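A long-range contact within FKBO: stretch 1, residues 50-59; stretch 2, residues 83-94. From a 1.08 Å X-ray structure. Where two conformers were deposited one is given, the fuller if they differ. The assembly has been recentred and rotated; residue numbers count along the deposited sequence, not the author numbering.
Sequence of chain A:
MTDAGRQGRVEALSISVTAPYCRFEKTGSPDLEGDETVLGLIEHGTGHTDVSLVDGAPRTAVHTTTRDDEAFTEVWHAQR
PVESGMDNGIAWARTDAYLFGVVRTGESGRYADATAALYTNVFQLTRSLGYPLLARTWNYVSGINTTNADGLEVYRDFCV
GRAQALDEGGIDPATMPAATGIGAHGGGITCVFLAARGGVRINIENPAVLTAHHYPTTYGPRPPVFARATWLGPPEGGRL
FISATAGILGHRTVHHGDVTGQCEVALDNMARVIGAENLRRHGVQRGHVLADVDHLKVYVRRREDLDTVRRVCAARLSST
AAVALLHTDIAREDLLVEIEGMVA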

# COMPACT_ATOMS: atom_id res chain seq x y z
N ASP A 50 -16.45 2.78 9.42
CA ASP A 50 -16.83 3.07 8.04
C ASP A 50 -15.85 4.08 7.42
O ASP A 50 -14.90 4.53 8.06
CB ASP A 50 -18.31 3.55 7.92
CG ASP A 50 -18.55 4.99 8.44
OD1 ASP A 50 -17.64 5.62 9.03
OD2 ASP A 50 -19.69 5.47 8.25
N VAL A 51 -16.07 4.37 6.14
CA VAL A 51 -15.32 5.41 5.45
C VAL A 51 -16.18 6.67 5.46
O VAL A 51 -17.40 6.61 5.16
CB VAL A 51 -15.04 5.00 4.01
CG1 VAL A 51 -14.40 6.12 3.25
CG2 VAL A 51 -14.17 3.74 3.96
N SER A 52 -15.58 7.82 5.75
CA SER A 52 -16.33 9.07 5.78
C SER A 52 -15.39 10.21 5.44
O SER A 52 -14.18 10.02 5.33
CB SER A 52 -16.97 9.30 7.16
OG SER A 52 -15.97 9.51 8.13
N LEU A 53 -15.97 11.40 5.27
CA LEU A 53 -15.20 12.64 5.18
C LEU A 53 -15.23 13.34 6.53
O LEU A 53 -16.30 13.51 7.14
CB LEU A 53 -15.79 13.58 4.14
CG LEU A 53 -15.72 13.12 2.70
CD1 LEU A 53 -16.55 14.05 1.83
CD2 LEU A 53 -14.28 13.09 2.15
N VAL A 54 -14.06 13.76 6.99
CA VAL A 54 -13.96 14.61 8.17
C VAL A 54 -13.36 15.93 7.72
O VAL A 54 -12.18 15.98 7.36
CB VAL A 54 -13.10 13.95 9.23
CG1 VAL A 54 -12.92 14.88 10.45
CG2 VAL A 54 -13.74 12.63 9.63
N ASP A 55 -14.19 16.97 7.72
CA ASP A 55 -13.85 18.27 7.14
C ASP A 55 -13.08 18.15 5.84
O ASP A 55 -11.99 18.73 5.68
CB ASP A 55 -13.08 19.12 8.14
CG ASP A 55 -13.04 20.60 7.74
OD1 ASP A 55 -13.96 21.05 7.01
OD2 ASP A 55 -12.09 21.31 8.15
N GLY A 56 -13.66 17.41 4.90
CA GLY A 56 -13.09 17.26 3.58
C GLY A 56 -12.04 16.18 3.43
O GLY A 56 -11.56 15.90 2.31
N ALA A 57 -11.66 15.54 4.53
CA ALA A 57 -10.56 14.57 4.46
C ALA A 57 -11.13 13.16 4.60
O ALA A 57 -11.74 12.86 5.62
CB ALA A 57 -9.56 14.84 5.57
N PRO A 58 -10.96 12.30 3.57
CA PRO A 58 -11.37 10.91 3.73
C PRO A 58 -10.67 10.28 4.92
O PRO A 58 -9.46 10.49 5.11
CB PRO A 58 -10.90 10.25 2.44
CG PRO A 58 -10.86 11.33 1.45
CD PRO A 58 -10.51 12.59 2.21
N ARG A 59 -11.40 9.46 5.66
CA ARG A 59 -10.85 8.79 6.82
C ARG A 59 -11.47 7.42 7.01
O ARG A 59 -12.67 7.24 6.78
CB ARG A 59 -11.13 9.65 8.06
CG ARG A 59 -10.79 9.05 9.38
CD ARG A 59 -12.04 8.45 10.01
NE ARG A 59 -11.76 7.83 11.30
CZ ARG A 59 -12.69 7.54 12.20
NH1 ARG A 59 -13.97 7.82 11.95
NH2 ARG A 59 -12.35 6.98 13.35
N GLU A 83 -11.35 20.04 -3.69
CA GLU A 83 -12.68 19.46 -3.67
C GLU A 83 -12.59 18.10 -3.00
O GLU A 83 -11.57 17.41 -3.15
CB GLU A 83 -13.23 19.27 -5.09
CG GLU A 83 -14.69 18.87 -5.13
CD GLU A 83 -15.21 18.58 -6.53
OE1 GLU A 83 -14.43 18.20 -7.43
OE2 GLU A 83 -16.45 18.74 -6.74
N SER A 84 -13.66 17.71 -2.29
CA SER A 84 -13.79 16.38 -1.73
C SER A 84 -15.19 15.88 -1.99
O SER A 84 -16.10 16.68 -2.26
CB SER A 84 -13.53 16.44 -0.23
OG SER A 84 -12.27 16.99 0.00
N GLY A 85 -15.39 14.57 -1.88
CA GLY A 85 -16.72 14.01 -2.05
C GLY A 85 -16.75 12.54 -1.72
O GLY A 85 -15.75 11.98 -1.27
N MSE A 86 -17.93 11.95 -1.90
CA MSE A 86 -18.11 10.52 -1.73
C MSE A 86 -18.92 10.01 -2.92
O MSE A 86 -19.98 10.56 -3.23
CB MSE A 86 -18.85 10.23 -0.43
CG MSE A 86 -17.99 10.25 0.83
SE MSE A 86 -18.56 8.99 2.26
CE MSE A 86 -19.90 8.00 1.26
N ASP A 87 -18.43 8.95 -3.57
CA ASP A 87 -19.11 8.36 -4.71
C ASP A 87 -18.91 6.86 -4.63
O ASP A 87 -17.79 6.40 -4.52
CB ASP A 87 -18.50 8.86 -6.01
CG ASP A 87 -18.86 10.30 -6.30
OD1 ASP A 87 -19.97 10.51 -6.84
OD2 ASP A 87 -18.06 11.20 -5.97
N ASN A 88 -20.01 6.11 -4.70
CA ASN A 88 -19.94 4.65 -4.72
C ASN A 88 -19.15 4.08 -3.56
O ASN A 88 -18.42 3.09 -3.73
CB ASN A 88 -19.33 4.18 -6.06
CG ASN A 88 -20.23 4.48 -7.23
OD1 ASN A 88 -21.43 4.16 -7.20
ND2 ASN A 88 -19.67 5.08 -8.28
N GLY A 89 -19.28 4.69 -2.37
CA GLY A 89 -18.58 4.24 -1.18
C GLY A 89 -17.18 4.78 -1.04
O GLY A 89 -16.55 4.54 -0.03
N ILE A 90 -16.67 5.46 -2.06
CA ILE A 90 -15.31 5.98 -2.04
C ILE A 90 -15.34 7.41 -1.51
O ILE A 90 -15.97 8.28 -2.14
CB ILE A 90 -14.68 5.99 -3.45
CG1 ILE A 90 -14.75 4.61 -4.13
CG2 ILE A 90 -13.23 6.48 -3.36
CD1 ILE A 90 -14.47 4.66 -5.64
N ALA A 91 -14.67 7.65 -0.39
CA ALA A 91 -14.44 9.02 0.06
C ALA A 91 -13.15 9.50 -0.56
O ALA A 91 -12.15 8.79 -0.50
CB ALA A 91 -14.39 9.10 1.58
N TRP A 92 -13.16 10.69 -1.14
CA TRP A 92 -12.01 11.20 -1.86
C TRP A 92 -11.79 12.68 -1.62
O TRP A 92 -12.71 13.43 -1.29
CB TRP A 92 -12.15 10.91 -3.36
CG TRP A 92 -13.42 11.44 -3.99
CD1 TRP A 92 -14.61 10.76 -4.15
CD2 TRP A 92 -13.65 12.75 -4.52
NE1 TRP A 92 -15.54 11.56 -4.75
CE2 TRP A 92 -14.97 12.78 -5.00
CE3 TRP A 92 -12.85 13.90 -4.65
CZ2 TRP A 92 -15.54 13.91 -5.58
CZ3 TRP A 92 -13.42 15.04 -5.26
CH2 TRP A 92 -14.75 15.03 -5.70
N ALA A 93 -10.53 13.08 -1.79
CA ALA A 93 -10.14 14.48 -1.80
C ALA A 93 -9.14 14.66 -2.93
O ALA A 93 -8.30 13.78 -3.15
CB ALA A 93 -9.49 14.88 -0.48
N ARG A 94 -9.21 15.79 -3.62
CA ARG A 94 -8.29 16.04 -4.73
C ARG A 94 -7.68 17.42 -4.60
O ARG A 94 -8.34 18.38 -4.13
CB ARG A 94 -9.03 15.92 -6.09
CG ARG A 94 -10.01 17.04 -6.39
CD ARG A 94 -10.86 16.74 -7.66
NE ARG A 94 -11.69 17.91 -7.99
CZ ARG A 94 -11.26 18.99 -8.65
NH1 ARG A 94 -10.02 19.03 -9.13
NH2 ARG A 94 -12.06 20.04 -8.83

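Each stretch folds back on itself as a β-hairpin closed by a type I' turn, Val54 to Ala57 in the first and Asp87 to Ile90 in the second. Backbone hydrogen bonds run within each hairpin but none joins the two, so they pack through side chains. Strand 57-59 passes strand 90-94 at 147°, with an axial approach of 5.7 Å, and the CA atoms of Pro58 and Ala91 lie 5.1 Å apart.

Ala91 occupies the centre of the contact. Its CB meets Val51 CG1 at 3.4 Å, Pro58 CB at 3.8 Å and Leu53 CD2 at 4.0 Å; its small methyl lets these three larger side chains converge on it. Pro58 also reaches along the strand, placing CD 3.7 Å from Ala93 CB and CG 3.5 Å from Ala91 O. Leu53 extends the apolar surface toward the other strand of the second hairpin, where its CG lies 4.1 Å from CG of Met86, a selenomethionine.

The one hydrogen bond between the stretches runs from Ser84 OG to Gly56 O (2.7 Å), giving a turn carbonyl a side-chain donor. Gly56 suits the turn because, at its backbone angles, a CB would jam against the preceding carbonyl. At Gly85, a CB would clash with Trp92 CZ2, whose indole NE1 donates to Asp87 OD2 (2.8 Å) within the second hairpin.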